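Long-range contacts in aldose 1-epimerase (Caenorhabditis elegans, PDB 1LUR), which probably interconverts the alpha and beta anomers of free aldose sugars, as a member of the GalM aldose 1-epimerase (mutarotase) family: residues A[12-17]-A[54-59]; A[75-80]-A[309-314]; A[269-274]-A[329-334]. All blocks are in the same frame, centred on the assembly; numbering follows the deposited sequence.

Interaction 1. Residues A[12-17]-A[54-59]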
loop_
_atom_site.group_PDB
_atom_site.type_symbol
_atom_site.label_atom_id
_atom_site.label_comp_id
_atom_site.label_asym_id
_atom_site.label_seq_id
_atom_site.Cartn_x
_atom_site.Cartn_y
_atom_site.Cartn_z
ATOM N N SER A 12 17.268 3.459 15.275
ATOM C CA SER A 12 16.428 4.557 14.800
ATOM C C SER A 12 15.344 4.822 15.842
ATOM O O SER A 12 15.589 4.706 17.047
ATOM C CB SER A 12 15.770 4.200 13.464
ATOM O OG SER A 12 14.725 3.260 13.649
ATOM N N GLY A 13 14.146 5.170 15.380
ATOM C CA GLY A 13 13.061 5.438 16.306
ATOM C C GLY A 13 11.786 5.933 15.651
ATOM O O GLY A 13 11.819 6.570 14.597
ATOM N N PHE A 14 10.655 5.632 16.280
ATOM C CA PHE A 14 9.362 6.048 15.762
ATOM C C PHE A 14 9.312 7.566 15.670
ATOM O O PHE A 14 9.843 8.267 16.528
ATOM C CB PHE A 14 8.237 5.560 16.676
ATOM C CG PHE A 14 7.998 4.077 16.613
ATOM C CD1 PHE A 14 7.542 3.480 15.440
ATOM C CD2 PHE A 14 8.215 3.276 17.732
ATOM C CE1 PHE A 14 7.305 2.107 15.381
ATOM C CE2 PHE A 14 7.983 1.900 17.685
ATOM C CZ PHE A 14 7.526 1.313 16.506
ATOM N N ILE A 15 8.682 8.067 14.616
ATOM C CA ILE A 15 8.558 9.500 14.414
ATOM C C ILE A 15 7.067 9.806 14.387
ATOM O O ILE A 15 6.308 9.162 13.663
ATOM C CB ILE A 15 9.185 9.940 13.083
ATOM C CG1 ILE A 15 10.659 9.529 13.043
ATOM C CG2 ILE A 15 9.042 11.445 12.912
ATOM C CD1 ILE A 15 11.369 9.891 11.747
ATOM N N GLU A 16 6.644 10.780 15.181
ATOM C CA GLU A 16 5.236 11.141 15.229
ATOM C C GLU A 16 4.907 12.493 14.616
ATOM O O GLU A 16 5.677 13.450 14.733
ATOM C CB GLU A 16 4.737 11.116 16.676
ATOM C CG GLU A 16 4.293 9.747 17.168
ATOM C CD GLU A 16 3.786 9.779 18.601
ATOM O OE1 GLU A 16 2.934 10.640 18.923
ATOM O OE2 GLU A 16 4.230 8.934 19.407
ATOM N N ILE A 17 3.760 12.551 13.948
ATOM C CA ILE A 17 3.285 13.773 13.311
ATOM C C ILE A 17 1.807 13.841 13.649
ATOM O O ILE A 17 1.180 12.811 13.910
ATOM C CB ILE A 17 3.457 13.766 11.776
ATOM C CG1 ILE A 17 2.646 12.635 11.147
ATOM C CG2 ILE A 17 4.926 13.644 11.424
ATOM C CD1 ILE A 17 2.635 12.683 9.632
ATOM N N ASP A 54 4.305 -3.123 18.628
ATOM C CA ASP A 54 4.638 -2.189 19.695
ATOM C C ASP A 54 6.127 -1.832 19.736
ATOM O O ASP A 54 6.504 -0.812 20.307
ATOM C CB ASP A 54 4.178 -2.764 21.045
ATOM C CG ASP A 54 2.659 -2.918 21.134
ATOM O OD1 ASP A 54 2.174 -3.585 22.072
ATOM O OD2 ASP A 54 1.941 -2.364 20.273
ATOM N N THR A 55 6.973 -2.657 19.121
ATOM C CA THR A 55 8.411 -2.388 19.114
ATOM C C THR A 55 8.993 -2.257 17.706
ATOM O O THR A 55 8.446 -2.790 16.744
ATOM C CB THR A 55 9.199 -3.501 19.842
ATOM O OG1 THR A 55 9.235 -4.677 19.024
ATOM C CG2 THR A 55 8.542 -3.836 21.173
ATOM N N ILE A 56 10.118 -1.557 17.604
ATOM C CA ILE A 56 10.789 -1.347 16.328
ATOM C C ILE A 56 11.340 -2.644 15.750
ATOM O O ILE A 56 11.180 -2.927 14.564
ATOM C CB ILE A 56 11.961 -0.356 16.476
ATOM C CG1 ILE A 56 11.424 1.036 16.815
ATOM C CG2 ILE A 56 12.783 -0.324 15.199
ATOM C CD1 ILE A 56 12.507 2.087 17.009
ATOM N N ASP A 57 11.993 -3.434 16.589
ATOM C CA ASP A 57 12.561 -4.691 16.130
ATOM C C ASP A 57 11.511 -5.610 15.511
ATOM O O ASP A 57 11.789 -6.290 14.521
ATOM C CB ASP A 57 13.273 -5.399 17.282
ATOM C CG ASP A 57 14.445 -6.235 16.809
ATOM O OD1 ASP A 57 14.217 -7.254 16.122
ATOM O OD2 ASP A 57 15.598 -5.862 17.115
ATOM N N GLU A 58 10.309 -5.631 16.084
ATOM C CA GLU A 58 9.241 -6.480 15.561
ATOM C C GLU A 58 8.916 -6.088 14.125
ATOM O O GLU A 58 8.533 -6.929 13.312
ATOM C CB GLU A 58 7.979 -6.359 16.416
ATOM C CG GLU A 58 8.124 -6.898 17.825
ATOM C CD GLU A 58 6.875 -6.687 18.653
ATOM O OE1 GLU A 58 5.885 -7.417 18.444
ATOM O OE2 GLU A 58 6.881 -5.777 19.506
ATOM N N PHE A 59 9.060 -4.801 13.828
ATOM C CA PHE A 59 8.788 -4.290 12.489
ATOM C C PHE A 59 9.891 -4.756 11.550
ATOM O O PHE A 59 9.626 -5.160 10.416
ATOM C CB PHE A 59 8.738 -2.761 12.503
ATOM C CG PHE A 59 7.355 -2.198 12.666
ATOM C CD1 PHE A 59 6.449 -2.234 11.611
ATOM C CD2 PHE A 59 6.958 -1.626 13.870
ATOM C CE1 PHE A 59 5.171 -1.708 11.751
ATOM C CE2 PHE A 59 5.679 -1.097 14.022
ATOM C CZ PHE A 59 4.784 -1.138 12.959
#

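Interaction 2. Residues A[75-80]-A[309-314]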
loop_
_atom_site.group_PDB
_atom_site.type_symbol
_atom_site.label_atom_id
_atom_site.label_comp_id
_atom_site.label_asym_id
_atom_site.label_seq_id
_atom_site.Cartn_x
_atom_site.Cartn_y
_atom_site.Cartn_z
ATOM N N ASN A 75 4.182 -5.665 -5.552
ATOM C CA ASN A 75 3.587 -6.932 -5.932
ATOM C C ASN A 75 4.541 -7.829 -6.706
ATOM O O ASN A 75 5.757 -7.760 -6.532
ATOM C CB ASN A 75 2.283 -6.716 -6.713
ATOM C CG ASN A 75 1.284 -7.843 -6.495
ATOM O OD1 ASN A 75 1.308 -8.858 -7.191
ATOM N ND2 ASN A 75 0.407 -7.674 -5.504
ATOM N N ARG A 76 3.989 -8.634 -7.601
ATOM C CA ARG A 76 4.792 -9.560 -8.373
ATOM C C ARG A 76 5.306 -9.314 -9.773
ATOM O O ARG A 76 4.672 -8.653 -10.589
ATOM C CB ARG A 76 4.049 -10.896 -8.407
ATOM C CG ARG A 76 3.557 -11.357 -7.040
ATOM C CD ARG A 76 2.648 -12.573 -7.151
ATOM N NE ARG A 76 2.264 -13.070 -5.834
ATOM C CZ ARG A 76 1.459 -12.425 -4.993
ATOM N NH1 ARG A 76 0.943 -11.252 -5.329
ATOM N NH2 ARG A 76 1.176 -12.950 -3.810
ATOM N N ILE A 77 6.479 -9.894 -10.022
ATOM C CA ILE A 77 7.157 -9.835 -11.309
ATOM C C ILE A 77 6.966 -11.318 -11.660
ATOM O O ILE A 77 7.569 -12.187 -11.025
ATOM C CB ILE A 77 8.671 -9.572 -11.198
ATOM C CG1 ILE A 77 8.942 -8.150 -10.692
ATOM C CG2 ILE A 77 9.314 -9.797 -12.561
ATOM C CD1 ILE A 77 8.439 -7.054 -11.597
ATOM N N LYS A 78 6.119 -11.599 -12.646
ATOM C CA LYS A 78 5.846 -12.973 -13.058
ATOM C C LYS A 78 7.078 -13.815 -13.341
ATOM O O LYS A 78 7.895 -13.480 -14.198
ATOM C CB LYS A 78 4.923 -12.982 -14.273
ATOM C CG LYS A 78 4.451 -14.368 -14.692
ATOM C CD LYS A 78 3.350 -14.269 -15.749
ATOM C CE LYS A 78 3.136 -15.604 -16.466
ATOM N NZ LYS A 78 2.837 -16.715 -15.519
ATOM N N ASN A 79 7.197 -14.912 -12.600
ATOM C CA ASN A 79 8.313 -15.841 -12.731
ATOM C C ASN A 79 9.684 -15.211 -12.515
ATOM O O ASN A 79 10.692 -15.675 -13.047
ATOM C CB ASN A 79 8.253 -16.552 -14.085
ATOM C CG ASN A 79 6.981 -17.390 -14.237
ATOM O OD1 ASN A 79 6.445 -17.900 -13.252
ATOM N ND2 ASN A 79 6.505 -17.540 -15.467
ATOM N N SER A 80 9.719 -14.152 -11.716
ATOM C CA SER A 80 10.971 -13.471 -11.423
ATOM C C SER A 80 11.800 -13.098 -12.644
ATOM O O SER A 80 13.027 -13.033 -12.559
ATOM C CB SER A 80 11.824 -14.345 -10.499
ATOM O OG SER A 80 11.119 -14.685 -9.318
ATOM N N ALA A 309 2.363 -6.688 -11.828
ATOM C CA ALA A 309 2.995 -7.363 -12.968
ATOM C C ALA A 309 3.070 -6.502 -14.227
ATOM O O ALA A 309 3.225 -7.028 -15.331
ATOM C CB ALA A 309 2.264 -8.675 -13.288
ATOM N N ALA A 310 2.968 -5.183 -14.069
ATOM C CA ALA A 310 3.032 -4.277 -15.215
ATOM C C ALA A 310 4.302 -4.523 -16.046
ATOM O O ALA A 310 4.263 -4.496 -17.281
ATOM C CB ALA A 310 2.990 -2.832 -14.739
ATOM N N PRO A 311 5.443 -4.760 -15.380
ATOM C CA PRO A 311 6.688 -5.002 -16.118
ATOM C C PRO A 311 6.636 -6.229 -17.030
ATOM O O PRO A 311 7.472 -6.360 -17.925
ATOM C CB PRO A 311 7.720 -5.172 -15.006
ATOM C CG PRO A 311 7.187 -4.315 -13.906
ATOM C CD PRO A 311 5.714 -4.655 -13.932
ATOM N N ASN A 312 5.656 -7.109 -16.799
ATOM C CA ASN A 312 5.486 -8.336 -17.588
ATOM C C ASN A 312 4.462 -8.262 -18.716
ATOM O O ASN A 312 4.441 -9.119 -19.604
ATOM C CB ASN A 312 5.090 -9.497 -16.671
ATOM C CG ASN A 312 6.134 -9.787 -15.620
ATOM O OD1 ASN A 312 5.932 -9.519 -14.438
ATOM N ND2 ASN A 312 7.265 -10.335 -16.048
ATOM N N PHE A 313 3.601 -7.259 -18.679
ATOM C CA PHE A 313 2.585 -7.113 -19.714
ATOM C C PHE A 313 2.655 -5.713 -20.303
ATOM O O PHE A 313 2.402 -4.727 -19.609
ATOM C CB PHE A 313 1.206 -7.395 -19.113
ATOM C CG PHE A 313 1.091 -8.759 -18.483
ATOM C CD1 PHE A 313 1.247 -8.928 -17.109
ATOM C CD2 PHE A 313 0.869 -9.887 -19.272
ATOM C CE1 PHE A 313 1.186 -10.195 -16.533
ATOM C CE2 PHE A 313 0.809 -11.158 -18.701
ATOM C CZ PHE A 313 0.967 -11.311 -17.331
ATOM N N ASP A 314 2.999 -5.626 -21.586
ATOM C CA ASP A 314 3.105 -4.324 -22.232
ATOM C C ASP A 314 1.803 -3.566 -22.432
ATOM O O ASP A 314 1.835 -2.393 -22.811
ATOM C CB ASP A 314 3.855 -4.434 -23.563
ATOM C CG ASP A 314 3.169 -5.340 -24.544
ATOM O OD1 ASP A 314 1.945 -5.185 -24.743
ATOM O OD2 ASP A 314 3.861 -6.202 -25.126
HETATM O O HOH W 1 4.323 -5.913 -10.069
#

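Interaction 3. Residues A[269-274]-A[329-334]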
loop_
_atom_site.group_PDB
_atom_site.type_symbol
_atom_site.label_atom_id
_atom_site.label_comp_id
_atom_site.label_asym_id
_atom_site.label_seq_id
_atom_site.Cartn_x
_atom_site.Cartn_y
_atom_site.Cartn_z
ATOM N N ILE A 269 -10.493 7.523 0.059
ATOM C CA ILE A 269 -9.221 7.675 -0.635
ATOM C C ILE A 269 -9.320 8.192 -2.063
ATOM O O ILE A 269 -10.263 7.894 -2.792
ATOM C CB ILE A 269 -8.466 6.317 -0.689
ATOM C CG1 ILE A 269 -8.081 5.879 0.721
ATOM C CG2 ILE A 269 -7.240 6.425 -1.591
ATOM C CD1 ILE A 269 -7.452 4.492 0.775
ATOM N N THR A 270 -8.329 8.984 -2.444
ATOM C CA THR A 270 -8.247 9.547 -3.778
ATOM C C THR A 270 -6.760 9.371 -4.073
ATOM O O THR A 270 -5.915 9.599 -3.205
ATOM C CB THR A 270 -8.651 11.035 -3.830
ATOM O OG1 THR A 270 -8.727 11.444 -5.201
ATOM C CG2 THR A 270 -7.645 11.911 -3.111
ATOM N N THR A 271 -6.434 8.928 -5.275
ATOM C CA THR A 271 -5.037 8.724 -5.623
ATOM C C THR A 271 -4.777 8.941 -7.095
ATOM O O THR A 271 -5.688 8.872 -7.920
ATOM C CB THR A 271 -4.585 7.291 -5.246
ATOM O OG1 THR A 271 -3.245 7.069 -5.707
ATOM C CG2 THR A 271 -5.508 6.251 -5.880
ATOM N N SER A 272 -3.519 9.213 -7.414
ATOM C CA SER A 272 -3.105 9.443 -8.786
ATOM C C SER A 272 -2.887 8.089 -9.443
ATOM O O SER A 272 -2.899 7.978 -10.673
ATOM C CB SER A 272 -1.811 10.252 -8.812
ATOM O OG SER A 272 -0.811 9.631 -8.013
ATOM N N TYR A 273 -2.680 7.062 -8.621
ATOM C CA TYR A 273 -2.461 5.713 -9.135
ATOM C C TYR A 273 -3.722 5.223 -9.846
ATOM O O TYR A 273 -4.838 5.603 -9.484
ATOM C CB TYR A 273 -2.091 4.739 -8.004
ATOM C CG TYR A 273 -0.665 4.882 -7.486
ATOM C CD1 TYR A 273 -0.402 5.503 -6.267
ATOM C CD2 TYR A 273 0.419 4.406 -8.226
ATOM C CE1 TYR A 273 0.906 5.655 -5.793
ATOM C CE2 TYR A 273 1.736 4.550 -7.761
ATOM C CZ TYR A 273 1.967 5.178 -6.546
ATOM O OH TYR A 273 3.252 5.340 -6.084
ATOM N N PRO A 274 -3.556 4.364 -10.868
ATOM C CA PRO A 274 -4.667 3.819 -11.646
ATOM C C PRO A 274 -5.415 2.663 -10.992
ATOM O O PRO A 274 -6.547 2.364 -11.375
ATOM C CB PRO A 274 -3.992 3.415 -12.949
ATOM C CG PRO A 274 -2.685 2.872 -12.452
ATOM C CD PRO A 274 -2.265 3.912 -11.421
ATOM N N GLN A 329 3.586 10.516 -7.604
ATOM C CA GLN A 329 2.248 9.987 -7.335
ATOM C C GLN A 329 1.869 10.371 -5.913
ATOM O O GLN A 329 2.736 10.688 -5.099
ATOM C CB GLN A 329 2.227 8.457 -7.442
ATOM C CG GLN A 329 2.671 7.874 -8.782
ATOM C CD GLN A 329 1.726 8.202 -9.928
ATOM O OE1 GLN A 329 0.506 8.221 -9.760
ATOM N NE2 GLN A 329 2.289 8.426 -11.112
ATOM N N GLU A 330 0.575 10.343 -5.612
ATOM C CA GLU A 330 0.119 10.687 -4.276
ATOM C C GLU A 330 -1.122 9.895 -3.895
ATOM O O GLU A 330 -1.869 9.413 -4.754
ATOM C CB GLU A 330 -0.177 12.192 -4.157
ATOM C CG GLU A 330 -1.452 12.648 -4.839
ATOM C CD GLU A 330 -1.912 14.030 -4.377
ATOM O OE1 GLU A 330 -2.964 14.489 -4.862
ATOM O OE2 GLU A 330 -1.230 14.652 -3.530
ATOM N N ILE A 331 -1.317 9.760 -2.591
ATOM C CA ILE A 331 -2.448 9.039 -2.033
ATOM C C ILE A 331 -2.972 9.922 -0.917
ATOM O O ILE A 331 -2.213 10.301 -0.022
ATOM C CB ILE A 331 -2.018 7.698 -1.408
ATOM C CG1 ILE A 331 -1.240 6.858 -2.421
ATOM C CG2 ILE A 331 -3.241 6.930 -0.964
ATOM C CD1 ILE A 331 -0.620 5.593 -1.827
ATOM N N VAL A 332 -4.256 10.269 -0.971
ATOM C CA VAL A 332 -4.837 11.111 0.066
ATOM C C VAL A 332 -5.893 10.343 0.850
ATOM O O VAL A 332 -6.904 9.925 0.287
ATOM C CB VAL A 332 -5.484 12.382 -0.533
ATOM C CG1 VAL A 332 -6.015 13.279 0.597
ATOM C CG2 VAL A 332 -4.462 13.135 -1.364
ATOM N N TYR A 333 -5.636 10.135 2.141
ATOM C CA TYR A 333 -6.567 9.421 3.006
ATOM C C TYR A 333 -7.304 10.457 3.847
ATOM O O TYR A 333 -6.674 11.244 4.557
ATOM C CB TYR A 333 -5.841 8.476 3.973
ATOM C CG TYR A 333 -4.969 7.425 3.337
ATOM C CD1 TYR A 333 -3.749 7.763 2.759
ATOM C CD2 TYR A 333 -5.348 6.082 3.344
ATOM C CE1 TYR A 333 -2.925 6.791 2.207
ATOM C CE2 TYR A 333 -4.532 5.102 2.794
ATOM C CZ TYR A 333 -3.325 5.461 2.229
ATOM O OH TYR A 333 -2.509 4.497 1.684
ATOM N N THR A 334 -8.628 10.463 3.764
ATOM C CA THR A 334 -9.419 11.413 4.539
ATOM C C THR A 334 -10.184 10.633 5.592
ATOM O O THR A 334 -10.899 9.685 5.269
ATOM C CB THR A 334 -10.435 12.175 3.665
ATOM O OG1 THR A 334 -9.741 12.936 2.671
ATOM C CG2 THR A 334 -11.264 13.125 4.524
#

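Interaction 1. Residues A[12-17]-A[54-59]
Phe14 and Ile56 meet through torsions of the same kind. In Phe14, CG stands anti to the carbonyl carbon and beside the backbone N (chi1 -72°). In Ile56, CG1 takes the same place on its own backbone (chi1 -67°). The two side chains then slide past each other in opposite directions. Ile56 CG1 lies over one face of the Phe14 ring, 4.0 Å from the ring centroid, in a CH-pi contact. It sits toward the rim, and the nearest ring atom is Phe14 CE2, 3.7 Å from Ile56 CG1. The chain of Ile56 runs on past the ring, and its CD1 touches Gly13 CA at 3.5 Å. Gly13 has no side chain, and its bare CA receives the methyl. Phe59 comes to the edge of the Phe14 ring. Its CE2 lies 3.8 Å from Phe14 CE1. The two ring planes are 74° apart and the centroids 6.0 Å, an oblique aromatic pair. An alanine in place of Phe14 would probably open a gap between Ile56 and Phe59, with Ile56 CG1 losing the ring face it covers. The Phe14 side chain also touches Thr26 and Ala35 of the neighbouring strands, and Phe59 rests on Leu28, Thr33 and Ala35. Thr55 sits at the N-cap of helix 56-61, and its geometry with Glu58 fits a capping box, though the Thr55 OG1 position is doubtful and the Thr55 N to Glu58 OE2 bond is weak. The contact is apolar and lies near the surface. It joins the chain leading into strand 15-18, an outer strand of a four-stranded antiparallel sheet, to the first turn of the short helix that follows that sheet.

Interaction 2. Residues A[75-80]-A[309-314]
Asn312 reaches across to the backbone of Lys78. Its OD1 accepts a hydrogen bond from Lys78 N at 2.8 Å. The bond is bent, 142° at the hydrogen, and the donor stands above the amide plane, 49° out of it. The same OD1 lies 3.4 Å from Ile77 CA. Beside this bond, Ile77 and Pro311 cross at about a right angle, with Ile77 CD1 3.8 Å from Pro311 CG. The chi2 of Ile77, -62°, turns CD1 to that side, although its CB points away from 309-314. A water ties the other end of the contact. It donates to Arg76 O at 2.8 Å and accepts from Ala309 N at 2.7 Å. Arg76 O also meets Ala309 CA in a CA-H...O contact. Farther out, Lys78 CD brushes Phe313 CZ.

The contact thus sets a one-turn 3-10 segment, 310-312, against the end of strand 76-77, which pairs with strand 99-100 in a two-stranded antiparallel sheet. Each side is fixed from within. Asn312 N bonds to Ala309 O at 2.8 Å, closing the turn that carries the Asn312 amide. Across from it, Ser80 N bonds to Ile77 O at 3.0 Å, so Lys78 and Asn79 form the corners of a turn close to type II. At the start of the strand, Asn75 OD1 takes two bonds from Arg76, from N and from NH1, both on the same face of its plane. In the next shell, His101 ND1 is hydrogen-bonded to Asn75 N and His98 ND1 to Asn79 N, while Asn312 ND2 makes a weak bond to Thr81 O.

Interaction 3. Residues A[269-274]-A[329-334]
Thr270 and Val332 form a hydrogen-bonded pair between strands 265-271 and 327-337, antiparallel neighbours within a nine-stranded sheet. Val332 N donates to Thr270 O at 2.9 Å, nearly straight, and Thr270 N returns a bond to Val332 O. The side chains lie side by side and tightly packed, with Thr270 CG2 only 3.4 Å from Val332 CB. The flanking pairs, Ile269 with Tyr333 and Thr271 with Ile331, are non-hydrogen-bonded and turn to the other face. There Ile269 CD1 packs on Tyr333 CE2 at 3.6 Å.

That face looks onto strand 300-305 of the seven-stranded sheet, through Ile302 and Pro304, as expected for the beta-sandwich of galactose mutarotases. Beyond Thr271 the first strand ends in an ST turn, in which Thr271 OG1 accepts from Tyr273 N. The same hydroxyl donates to Glu330 O at 2.9 Å, and Ser272 N also bonds to that oxygen. Two donors therefore grip one carbonyl. Ser272 OG is used twice as well: it accepts from Glu330 N and donates to Gln329 OE1 at 2.6 Å. Gln329 CB lies over one face of the Tyr273 ring, 3.8 Å from the centroid, in a CH-pi contact. The bend at chi2 (-67°) turns CD back toward Ser272, where OE1 is bonded. At the Tyr273 ring's edge stands Ile331 CG1. Tyr273 OH is hydrogen-bonded to His157 and Tyr327.

In the fold
The three contacts do not touch. Interaction 3 is the most central and joins two strands of the nine-stranded sheet. Interaction 1 lies 25 Å from it, centre to centre, where the four-stranded sheet meets a short helix. Interaction 2 lies 23 Å from interaction 3, and their nearest atoms are about 8 Å apart. Interactions 1 and 2 are on opposite sides of the chain's centre, with centres 32 Å apart. Along the chain, interaction 1 closes before the others open. Interactions 2 and 3 cross, because 269-274 falls between 75-80 and 309-314, and 329-334 follows both. Strand 300-305, which packs against interaction 3, leads into the loop that supplies 309-314 to interaction 2.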